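Local atomic coordinates of alanine racemase 1 (PDB entry 4Y2W), a protein that belongs to the alanine racemase family, joins an N-terminal TIM-barrel domain to a C-terminal beta-strand domain, and pairs with a second copy of itself. Residues I165-A170 / K204-A209; E182-F187 / L215-L220; R7-E12 / I283-A288. The protein carries 1 engineered substitution. One frame throughout, in Å; residues are numbered along the deposited sequence.

Interaction 1: residues I165-A170 / K204-A209. With PO4 (phosphate ion), chain C.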
loop_
_atom_site.group_PDB
_atom_site.type_symbol
_atom_site.label_atom_id
_atom_site.label_comp_id
_atom_site.label_asym_id
_atom_site.label_seq_id
_atom_site.Cartn_x
_atom_site.Cartn_y
_atom_site.Cartn_z
ATOM N N ILE A 165 27.244 16.904 -3.509
ATOM C CA ILE A 165 26.918 17.450 -2.197
ATOM C C ILE A 165 25.553 18.117 -2.312
ATOM O O ILE A 165 25.306 18.861 -3.262
ATOM C CB ILE A 165 27.992 18.445 -1.693
ATOM C CG1 ILE A 165 27.599 19.016 -0.327
ATOM C CG2 ILE A 165 28.214 19.573 -2.692
ATOM C CD1 ILE A 165 28.746 19.647 0.432
ATOM N N TYR A 166 24.657 17.836 -1.369
ATOM C CA TYR A 166 23.293 18.340 -1.479
ATOM C C TYR A 166 22.595 18.591 -0.158
ATOM O O TYR A 166 23.061 18.173 0.903
ATOM C CB TYR A 166 22.450 17.401 -2.347
ATOM C CG TYR A 166 22.102 16.063 -1.728
ATOM C CD1 TYR A 166 23.053 15.059 -1.606
ATOM C CD2 TYR A 166 20.807 15.797 -1.285
ATOM C CE1 TYR A 166 22.729 13.830 -1.050
ATOM C CE2 TYR A 166 20.474 14.574 -0.727
ATOM C CZ TYR A 166 21.437 13.593 -0.613
ATOM O OH TYR A 166 21.105 12.379 -0.058
ATOM N N SER A 167 21.478 19.305 -0.261
ATOM C CA SER A 167 20.610 19.616 0.868
ATOM C C SER A 167 19.156 19.565 0.387
ATOM O O SER A 167 18.891 19.183 -0.756
ATOM C CB SER A 167 20.954 20.996 1.437
ATOM O OG SER A 167 20.325 21.207 2.689
ATOM N N HIS A 168 18.225 19.953 1.257
ATOM C CA HIS A 168 16.791 19.846 0.977
ATOM C C HIS A 168 16.034 21.003 1.630
ATOM O O HIS A 168 16.253 21.300 2.809
ATOM C CB HIS A 168 16.270 18.505 1.510
ATOM C CG HIS A 168 15.003 18.037 0.861
ATOM N ND1 HIS A 168 14.994 17.179 -0.217
ATOM C CD2 HIS A 168 13.705 18.292 1.149
ATOM C CE1 HIS A 168 13.745 16.935 -0.574
ATOM N NE2 HIS A 168 12.943 17.598 0.240
ATOM N N PHE A 169 15.151 21.650 0.867
ATOM C CA PHE A 169 14.369 22.781 1.376
ATOM C C PHE A 169 13.254 22.304 2.304
ATOM O O PHE A 169 12.551 21.345 1.985
ATOM C CB PHE A 169 13.757 23.599 0.228
ATOM C CG PHE A 169 14.759 24.402 -0.556
ATOM C CD1 PHE A 169 15.543 25.365 0.070
ATOM C CD2 PHE A 169 14.904 24.214 -1.924
ATOM C CE1 PHE A 169 16.461 26.110 -0.651
ATOM C CE2 PHE A 169 15.820 24.959 -2.650
ATOM C CZ PHE A 169 16.598 25.908 -2.012
ATOM N N ALA A 170 13.086 22.992 3.433
ATOM C CA ALA A 170 12.081 22.627 4.433
ATOM C C ALA A 170 10.690 23.181 4.132
ATOM O O ALA A 170 9.692 22.558 4.492
ATOM C CB ALA A 170 12.526 23.079 5.815
ATOM N N LYS A 204 26.626 20.025 -7.127
ATOM C CA LYS A 204 25.914 20.732 -6.071
ATOM C C LYS A 204 24.450 20.807 -6.481
ATOM O O LYS A 204 24.139 21.229 -7.601
ATOM C CB LYS A 204 26.478 22.145 -5.885
ATOM C CG LYS A 204 27.997 22.202 -5.754
ATOM C CD LYS A 204 28.509 23.612 -5.488
ATOM C CE LYS A 204 28.327 24.553 -6.674
ATOM N NZ LYS A 204 29.132 24.151 -7.859
ATOM N N HIS A 205 23.558 20.384 -5.589
ATOM C CA HIS A 205 22.119 20.410 -5.870
ATOM C C HIS A 205 21.297 20.517 -4.598
ATOM O O HIS A 205 21.714 20.064 -3.537
ATOM C CB HIS A 205 21.694 19.183 -6.686
ATOM C CG HIS A 205 22.108 17.872 -6.093
ATOM N ND1 HIS A 205 21.200 16.953 -5.616
ATOM C CD2 HIS A 205 23.330 17.314 -5.920
ATOM C CE1 HIS A 205 21.844 15.889 -5.167
ATOM N NE2 HIS A 205 23.137 16.085 -5.340
ATOM N N ILE A 206 20.129 21.138 -4.716
ATOM C CA ILE A 206 19.277 21.406 -3.557
ATOM C C ILE A 206 17.776 21.476 -3.882
ATOM O O ILE A 206 16.942 21.215 -3.016
ATOM C CB ILE A 206 19.734 22.711 -2.859
ATOM C CG1 ILE A 206 19.068 22.873 -1.488
ATOM C CG2 ILE A 206 19.463 23.924 -3.742
ATOM C CD1 ILE A 206 19.714 23.935 -0.623
ATOM N N ALA A 207 17.434 21.811 -5.125
ATOM C CA ALA A 207 16.052 22.093 -5.499
ATOM C C ALA A 207 15.220 20.838 -5.780
ATOM O O ALA A 207 15.588 20.010 -6.618
ATOM C CB ALA A 207 16.028 23.011 -6.714
ATOM N N ASN A 208 14.103 20.716 -5.061
ATOM C CA ASN A 208 13.020 19.794 -5.425
ATOM C C ASN A 208 11.998 20.558 -6.280
ATOM O O ASN A 208 12.208 21.735 -6.577
ATOM C CB ASN A 208 12.375 19.183 -4.172
ATOM C CG ASN A 208 11.805 20.231 -3.221
ATOM O OD1 ASN A 208 12.123 21.420 -3.316
ATOM N ND2 ASN A 208 10.965 19.787 -2.288
ATOM N N ALA A 209 10.907 19.905 -6.676
ATOM C CA ALA A 209 9.920 20.507 -7.595
ATOM C C ALA A 209 9.474 21.932 -7.222
ATOM O O ALA A 209 9.338 22.791 -8.095
ATOM C CB ALA A 209 8.706 19.597 -7.731
HETATM P P PO4 C . 9.564 16.266 -4.956
HETATM O O1 PO4 C . 9.188 16.910 -6.272
HETATM O O2 PO4 C . 9.383 17.252 -3.822
HETATM O O3 PO4 C . 11.010 15.827 -5.010
HETATM O O4 PO4 C . 8.673 15.068 -4.713
#
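Y166 and H205 lie side by side on neighbouring parallel strands of the TIM barrel, and CB of Y166 sits over the centre of the imidazole, 3.3 Å from CE1 of H205. In Y166, CG lies between the backbone N and the carbonyl carbon (chi1 71°), and in H205 likewise (chi1 53°), which starts both rings off the same way. The ring planes are only 11° from parallel but slid apart: CB makes a CH-pi contact over the imidazole face, with CG beside it, and the rings themselves barely overlap. Beyond it the phenol OH reaches T105, while H205 also meets H129. Two backbone bonds join the strands: H205 N to I165 O at 3.3 Å, and a weak one from S167 N to H205 O. Past the paired residues F169 turns back across I206 at about a right angle: CG1 of I206 lies over one ring face, and its CG2 is 3.9 Å from CZ of F169. A branched aliphatic chain suits this place, since it gives methyls to the phenyl ring and to CB of S167. The partly exposed ends are looser. From its side chain K204 brings CG to within 4.0 Å of CG2 of I165, its amine pairing with D221. N208, the N-cap of helix 209-214, reaches a phosphate, probably from the crystallisation liquor, by a weak bond from ND2 to O2 (3.4 Å); A209 N gives another weak one. H168 nearby borders an alanine bound in the barrel pocket. An apolar and aromatic core thus ends at a helix N terminus, whose dipole and N-H groups would probably favour an anion.

Interaction 2: residues E182-F187 / L215-L220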
loop_
_atom_site.group_PDB
_atom_site.type_symbol
_atom_site.label_atom_id
_atom_site.label_comp_id
_atom_site.label_asym_id
_atom_site.label_seq_id
_atom_site.Cartn_x
_atom_site.Cartn_y
_atom_site.Cartn_z
ATOM N N GLU A 182 17.496 31.644 3.022
ATOM C CA GLU A 182 18.355 31.395 4.180
ATOM C C GLU A 182 19.068 30.051 4.088
ATOM O O GLU A 182 20.264 29.965 4.363
ATOM C CB GLU A 182 17.537 31.463 5.472
ATOM C CG GLU A 182 18.326 31.160 6.739
ATOM C CD GLU A 182 17.499 31.317 8.002
ATOM O OE1 GLU A 182 16.272 31.532 7.899
ATOM O OE2 GLU A 182 18.081 31.220 9.102
ATOM N N GLN A 183 18.328 29.007 3.718
ATOM C CA GLN A 183 18.892 27.660 3.586
ATOM C C GLN A 183 19.906 27.600 2.451
ATOM O O GLN A 183 20.943 26.943 2.565
ATOM C CB GLN A 183 17.793 26.622 3.336
ATOM C CG GLN A 183 16.871 26.363 4.516
ATOM C CD GLN A 183 15.958 25.172 4.286
ATOM O OE1 GLN A 183 14.761 25.329 4.036
ATOM N NE2 GLN A 183 16.521 23.969 4.361
ATOM N N PHE A 184 19.597 28.283 1.354
ATOM C CA PHE A 184 20.480 28.318 0.192
ATOM C C PHE A 184 21.827 28.964 0.529
ATOM O O PHE A 184 22.877 28.419 0.199
ATOM C CB PHE A 184 19.809 29.065 -0.961
ATOM C CG PHE A 184 20.591 29.029 -2.241
ATOM C CD1 PHE A 184 20.565 27.905 -3.052
ATOM C CD2 PHE A 184 21.356 30.120 -2.635
ATOM C CE1 PHE A 184 21.289 27.867 -4.231
ATOM C CE2 PHE A 184 22.080 30.087 -3.812
ATOM C CZ PHE A 184 22.047 28.959 -4.612
ATOM N N ASP A 185 21.786 30.116 1.197
ATOM C CA ASP A 185 23.003 30.838 1.576
ATOM C C ASP A 185 23.902 29.997 2.488
ATOM O O ASP A 185 25.098 29.873 2.225
ATOM C CB ASP A 185 22.660 32.176 2.249
ATOM C CG ASP A 185 22.073 33.197 1.276
ATOM O OD1 ASP A 185 22.024 32.928 0.056
ATOM O OD2 ASP A 185 21.657 34.279 1.736
ATOM N N LYS A 186 23.331 29.417 3.544
ATOM C CA LYS A 186 24.084 28.523 4.434
ATOM C C LYS A 186 24.818 27.451 3.641
ATOM O O LYS A 186 25.995 27.181 3.881
ATOM C CB LYS A 186 23.159 27.833 5.434
ATOM C CG LYS A 186 22.704 28.711 6.584
ATOM C CD LYS A 186 22.078 27.865 7.679
ATOM C CE LYS A 186 21.461 28.728 8.767
ATOM N NZ LYS A 186 20.840 27.902 9.837
ATOM N N PHE A 187 24.099 26.851 2.696
ATOM C CA PHE A 187 24.638 25.801 1.841
ATOM C C PHE A 187 25.829 26.317 1.039
ATOM O O PHE A 187 26.915 25.742 1.095
ATOM C CB PHE A 187 23.541 25.279 0.902
ATOM C CG PHE A 187 23.918 24.033 0.149
ATOM C CD1 PHE A 187 24.298 22.883 0.827
ATOM C CD2 PHE A 187 23.870 24.004 -1.238
ATOM C CE1 PHE A 187 24.639 21.735 0.136
ATOM C CE2 PHE A 187 24.207 22.856 -1.934
ATOM C CZ PHE A 187 24.593 21.720 -1.247
ATOM N N LEU A 215 12.257 29.116 -7.393
ATOM C CA LEU A 215 13.591 29.626 -7.081
ATOM C C LEU A 215 14.602 29.301 -8.179
ATOM O O LEU A 215 15.247 28.253 -8.145
ATOM C CB LEU A 215 14.063 29.034 -5.745
ATOM C CG LEU A 215 13.431 29.527 -4.431
ATOM C CD1 LEU A 215 11.975 29.945 -4.548
ATOM C CD2 LEU A 215 13.560 28.454 -3.361
ATOM N N ASN A 216 14.758 30.211 -9.136
ATOM C CA ASN A 216 15.674 29.995 -10.265
ATOM C C ASN A 216 17.142 29.867 -9.825
ATOM O O ASN A 216 17.948 29.236 -10.510
ATOM C CB ASN A 216 15.536 31.122 -11.301
ATOM C CG ASN A 216 15.225 30.607 -12.695
ATOM O OD1 ASN A 216 15.990 30.819 -13.639
ATOM N ND2 ASN A 216 14.089 29.930 -12.834
ATOM N N TYR A 217 17.480 30.477 -8.688
ATOM C CA TYR A 217 18.838 30.406 -8.135
ATOM C C TYR A 217 19.203 29.024 -7.594
ATOM O O TYR A 217 20.368 28.626 -7.648
ATOM C CB TYR A 217 19.045 31.466 -7.041
ATOM C CG TYR A 217 18.139 31.362 -5.826
ATOM C CD1 TYR A 217 18.421 30.476 -4.789
ATOM C CD2 TYR A 217 17.021 32.182 -5.698
ATOM C CE1 TYR A 217 17.600 30.391 -3.675
ATOM C CE2 TYR A 217 16.197 32.106 -4.587
ATOM C CZ TYR A 217 16.491 31.211 -3.578
ATOM O OH TYR A 217 15.675 31.137 -2.474
ATOM N N SER A 218 18.209 28.299 -7.084
ATOM C CA SER A 218 18.432 26.985 -6.461
ATOM C C SER A 218 18.838 25.873 -7.436
ATOM O O SER A 218 19.297 24.814 -7.001
ATOM C CB SER A 218 17.183 26.545 -5.687
ATOM O OG SER A 218 16.062 26.414 -6.544
ATOM N N HIS A 219 18.673 26.115 -8.737
ATOM C CA HIS A 219 18.955 25.116 -9.776
ATOM C C HIS A 219 20.333 24.463 -9.639
ATOM O O HIS A 219 20.446 23.241 -9.737
ATOM C CB HIS A 219 18.823 25.748 -11.168
ATOM C CG HIS A 219 17.412 26.064 -11.557
ATOM N ND1 HIS A 219 17.032 26.279 -12.865
ATOM C CD2 HIS A 219 16.287 26.186 -10.814
ATOM C CE1 HIS A 219 15.738 26.534 -12.909
ATOM N NE2 HIS A 219 15.261 26.480 -11.679
ATOM N N LEU A 220 21.364 25.280 -9.424
ATOM C CA LEU A 220 22.747 24.808 -9.245
ATOM C C LEU A 220 23.192 23.864 -10.378
ATOM O O LEU A 220 22.855 24.101 -11.536
ATOM C CB LEU A 220 22.920 24.167 -7.858
ATOM C CG LEU A 220 22.644 25.055 -6.642
ATOM C CD1 LEU A 220 22.646 24.224 -5.369
ATOM C CD2 LEU A 220 23.666 26.179 -6.543
#
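CG of F184 stands anti to its backbone N (chi1 -174°), on a side chain that leaves helix 177-195 toward 215-220, where CG of Y217 lies between the backbone N and the carbonyl carbon (chi1 61°). The result is a T-shaped, edge-to-face stack on the outside of the TIM barrel, between this helix and the loop that leads into strand 222-224. Y217 supplies the edge: its CD1 stands over the centre of the F184 ring and its CE1 is 3.6 Å from CG of F184, with the planes at 66° and the centroids 4.8 Å apart. A phenylalanine suits the helix position because its flat face receives the tyrosine edge while its rim stays available to L220.

The rim of the phenyl ring has a different neighbour. L220 brings CD2 to its edge, 3.7 Å from CE1 of F184, while its other methyl, CD1, meets the edge of the F187 ring at CE2 (4.0 Å). The forked leucine thus bridges two phenylalanines that lie three residues apart on the helix. L220 also packs against I206 of strand 203-208. Residues 216-219 coil with helical backbone angles, and CB of L215 lies over one face of the Y217 ring. A serine suits the turn because its short hydroxyl arm reaches back to the chain: S218 OG donates to a lone pair of L215 O at 2.6 Å, and S218 N bonds to the same oxygen.

Interaction 3: residues R7-E12 / I283-A288. With ALA (alanine), chain D.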
loop_
_atom_site.group_PDB
_atom_site.type_symbol
_atom_site.label_atom_id
_atom_site.label_comp_id
_atom_site.label_asym_id
_atom_site.label_seq_id
_atom_site.Cartn_x
_atom_site.Cartn_y
_atom_site.Cartn_z
ATOM N N ARG A 7 -6.516 -7.770 -14.215
ATOM C CA ARG A 7 -7.558 -7.504 -13.223
ATOM C C ARG A 7 -8.391 -6.285 -13.623
ATOM O O ARG A 7 -7.848 -5.319 -14.168
ATOM C CB ARG A 7 -6.932 -7.267 -11.846
ATOM C CG ARG A 7 -7.936 -7.057 -10.724
ATOM C CD ARG A 7 -7.259 -6.554 -9.469
ATOM N NE ARG A 7 -8.226 -6.254 -8.418
ATOM C CZ ARG A 7 -7.944 -5.617 -7.281
ATOM N NH1 ARG A 7 -6.710 -5.190 -7.029
ATOM N NH2 ARG A 7 -8.905 -5.395 -6.397
ATOM N N PRO A 8 -9.711 -6.319 -13.353
ATOM C CA PRO A 8 -10.540 -5.156 -13.674
ATOM C C PRO A 8 -10.027 -3.868 -13.024
ATOM O O PRO A 8 -9.801 -2.878 -13.723
ATOM C CB PRO A 8 -11.917 -5.547 -13.130
ATOM C CG PRO A 8 -11.925 -7.033 -13.157
ATOM C CD PRO A 8 -10.520 -7.439 -12.839
ATOM N N THR A 9 -9.839 -3.891 -11.706
ATOM C CA THR A 9 -9.258 -2.759 -10.985
ATOM C C THR A 9 -7.783 -2.648 -11.360
ATOM O O THR A 9 -7.026 -3.599 -11.177
ATOM C CB THR A 9 -9.414 -2.927 -9.461
ATOM O OG1 THR A 9 -10.795 -2.801 -9.111
ATOM C CG2 THR A 9 -8.620 -1.880 -8.699
ATOM N N ARG A 10 -7.381 -1.492 -11.888
ATOM C CA ARG A 10 -6.036 -1.332 -12.445
ATOM C C ARG A 10 -5.545 0.109 -12.458
ATOM O O ARG A 10 -6.329 1.053 -12.344
ATOM C CB ARG A 10 -6.005 -1.856 -13.882
ATOM C CG ARG A 10 -6.837 -1.039 -14.864
ATOM C CD ARG A 10 -6.930 -1.718 -16.218
ATOM N NE ARG A 10 -7.664 -2.982 -16.154
ATOM C CZ ARG A 10 -7.798 -3.831 -17.171
ATOM N NH1 ARG A 10 -7.254 -3.572 -18.354
ATOM N NH2 ARG A 10 -8.484 -4.953 -17.001
ATOM N N VAL A 11 -4.231 0.255 -12.618
ATOM C CA VAL A 11 -3.602 1.542 -12.874
ATOM C C VAL A 11 -3.090 1.538 -14.306
ATOM O O VAL A 11 -2.369 0.628 -14.703
ATOM C CB VAL A 11 -2.441 1.806 -11.889
ATOM C CG1 VAL A 11 -1.400 2.743 -12.485
ATOM C CG2 VAL A 11 -2.980 2.384 -10.592
ATOM N N GLU A 12 -3.485 2.546 -15.077
ATOM C CA GLU A 12 -2.960 2.743 -16.423
ATOM C C GLU A 12 -1.879 3.820 -16.374
ATOM O O GLU A 12 -2.175 4.991 -16.101
ATOM C CB GLU A 12 -4.081 3.155 -17.384
ATOM C CG GLU A 12 -5.138 2.083 -17.609
ATOM C CD GLU A 12 -6.233 2.501 -18.580
ATOM O OE1 GLU A 12 -6.342 3.703 -18.901
ATOM O OE2 GLU A 12 -6.999 1.617 -19.020
ATOM N N ILE A 283 -18.347 -2.287 -7.397
ATOM C CA ILE A 283 -17.082 -2.247 -8.122
ATOM C C ILE A 283 -15.986 -2.911 -7.294
ATOM O O ILE A 283 -15.895 -2.692 -6.085
ATOM C CB ILE A 283 -16.686 -0.807 -8.525
ATOM C CG1 ILE A 283 -16.810 0.164 -7.339
ATOM C CG2 ILE A 283 -17.551 -0.327 -9.685
ATOM C CD1 ILE A 283 -16.549 1.612 -7.704
ATOM N N PRO A 284 -15.142 -3.728 -7.942
ATOM C CA PRO A 284 -14.179 -4.538 -7.206
ATOM C C PRO A 284 -12.920 -3.760 -6.816
ATOM O O PRO A 284 -11.806 -4.182 -7.123
ATOM C CB PRO A 284 -13.865 -5.660 -8.197
ATOM C CG PRO A 284 -13.953 -4.988 -9.526
ATOM C CD PRO A 284 -15.015 -3.926 -9.398
ATOM N N VAL A 285 -13.109 -2.630 -6.136
ATOM C CA VAL A 285 -12.002 -1.876 -5.563
ATOM C C VAL A 285 -12.357 -1.461 -4.139
ATOM O O VAL A 285 -13.462 -0.987 -3.878
ATOM C CB VAL A 285 -11.626 -0.642 -6.420
ATOM C CG1 VAL A 285 -12.734 0.407 -6.416
ATOM C CG2 VAL A 285 -10.306 -0.043 -5.940
ATOM N N GLY A 286 -11.417 -1.656 -3.220
ATOM C CA GLY A 286 -11.626 -1.318 -1.815
ATOM C C GLY A 286 -10.384 -0.706 -1.203
ATOM O O GLY A 286 -9.479 -0.293 -1.925
ATOM N N TYR A 287 -10.333 -0.653 0.127
ATOM C CA TYR A 287 -9.240 0.051 0.811
ATOM C C TYR A 287 -7.905 -0.691 0.792
ATOM O O TYR A 287 -6.850 -0.068 0.935
ATOM C CB TYR A 287 -9.623 0.466 2.241
ATOM C CG TYR A 287 -10.134 -0.626 3.159
ATOM C CD1 TYR A 287 -9.269 -1.562 3.718
ATOM C CD2 TYR A 287 -11.481 -0.688 3.509
ATOM C CE1 TYR A 287 -9.736 -2.546 4.576
ATOM C CE2 TYR A 287 -11.955 -1.665 4.367
ATOM C CZ TYR A 287 -11.080 -2.590 4.897
ATOM O OH TYR A 287 -11.558 -3.563 5.740
ATOM N N ALA A 288 -7.942 -2.004 0.599
ATOM C CA ALA A 288 -6.716 -2.778 0.459
ATOM C C ALA A 288 -6.021 -2.489 -0.870
ATOM O O ALA A 288 -4.846 -2.816 -1.039
ATOM C CB ALA A 288 -7.010 -4.262 0.586
HETATM N N ALA D . -15.262 -7.598 4.409
HETATM C CA ALA D . -14.619 -6.783 5.478
HETATM C C ALA D . -14.349 -5.367 4.969
HETATM O O ALA D . -14.250 -5.155 3.762
HETATM C CB ALA D . -13.329 -7.445 5.950
HETATM O OXT ALA D . -14.228 -4.400 5.732
#
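T9 points its hydroxyl at the backbone of P284, donating from OG1 to P284 O at 2.6 Å. OG1 stands anti to the carbonyl carbon of T9 (chi1 -69°), and it approaches from above the acceptor's carbonyl plane, 64° out of it. The methyl meets V285 instead: the two side chains cross at about a right angle, with CG2 of T9 3.7 Å from CG2 of V285. Threonine suits the place because one small side chain serves a polar and an apolar neighbour together; its OG1 also meets T252 of the adjacent strand 248-260.

R7 runs its extended chain beside T9, whose CB lies over one face of the guanidinium. NH2 of R7 makes a weak bond to P284 O at 3.2 Å, but its stronger partner is D289, whose carboxylate also receives G286 N. Proline meets proline next to this, CB of P8 lying 4.2 Å from CG of P284. P284 is the centre of an inverse gamma turn, closed by a weak V285 N to I283 O bond, and its rigid ring suits such a sharp bend. On the other segment R10 secures the turn before strand 10-14, its NE bonding to P8 O at 3.2 Å.

A few residues further on, Y287 gives its OH to OXT of another bound alanine at 2.8 Å, alongside M316 and Y268. The N-terminal segment thus holds the bend leading to a pocket residue by one firm donor, T9, and a weak one, R7, on a single proline carbonyl; the R7 charge, though shared with D289, may help to polarise that oxygen.

From the N terminus, residues 7-12 come first and wait longest for their partner: interaction 3 closes only at 283-288, spanning the whole barrel sequence and tying the start of the chain to the C-terminal domain. Within that span, 165-170 opens interaction 1 and 182-187 opens interaction 2; 204-209 then closes the first and 215-220 the second, so the two cross. Interaction 1 joins the strands of a beta-alpha-beta unit, and interaction 2 packs its connecting helix against the loop beyond. They touch directly, the Q183 amide accepting from A170 N and giving a weak bond to H168 O. Interaction 3 lies across the molecule, its centre about 36 Å from that of interaction 1.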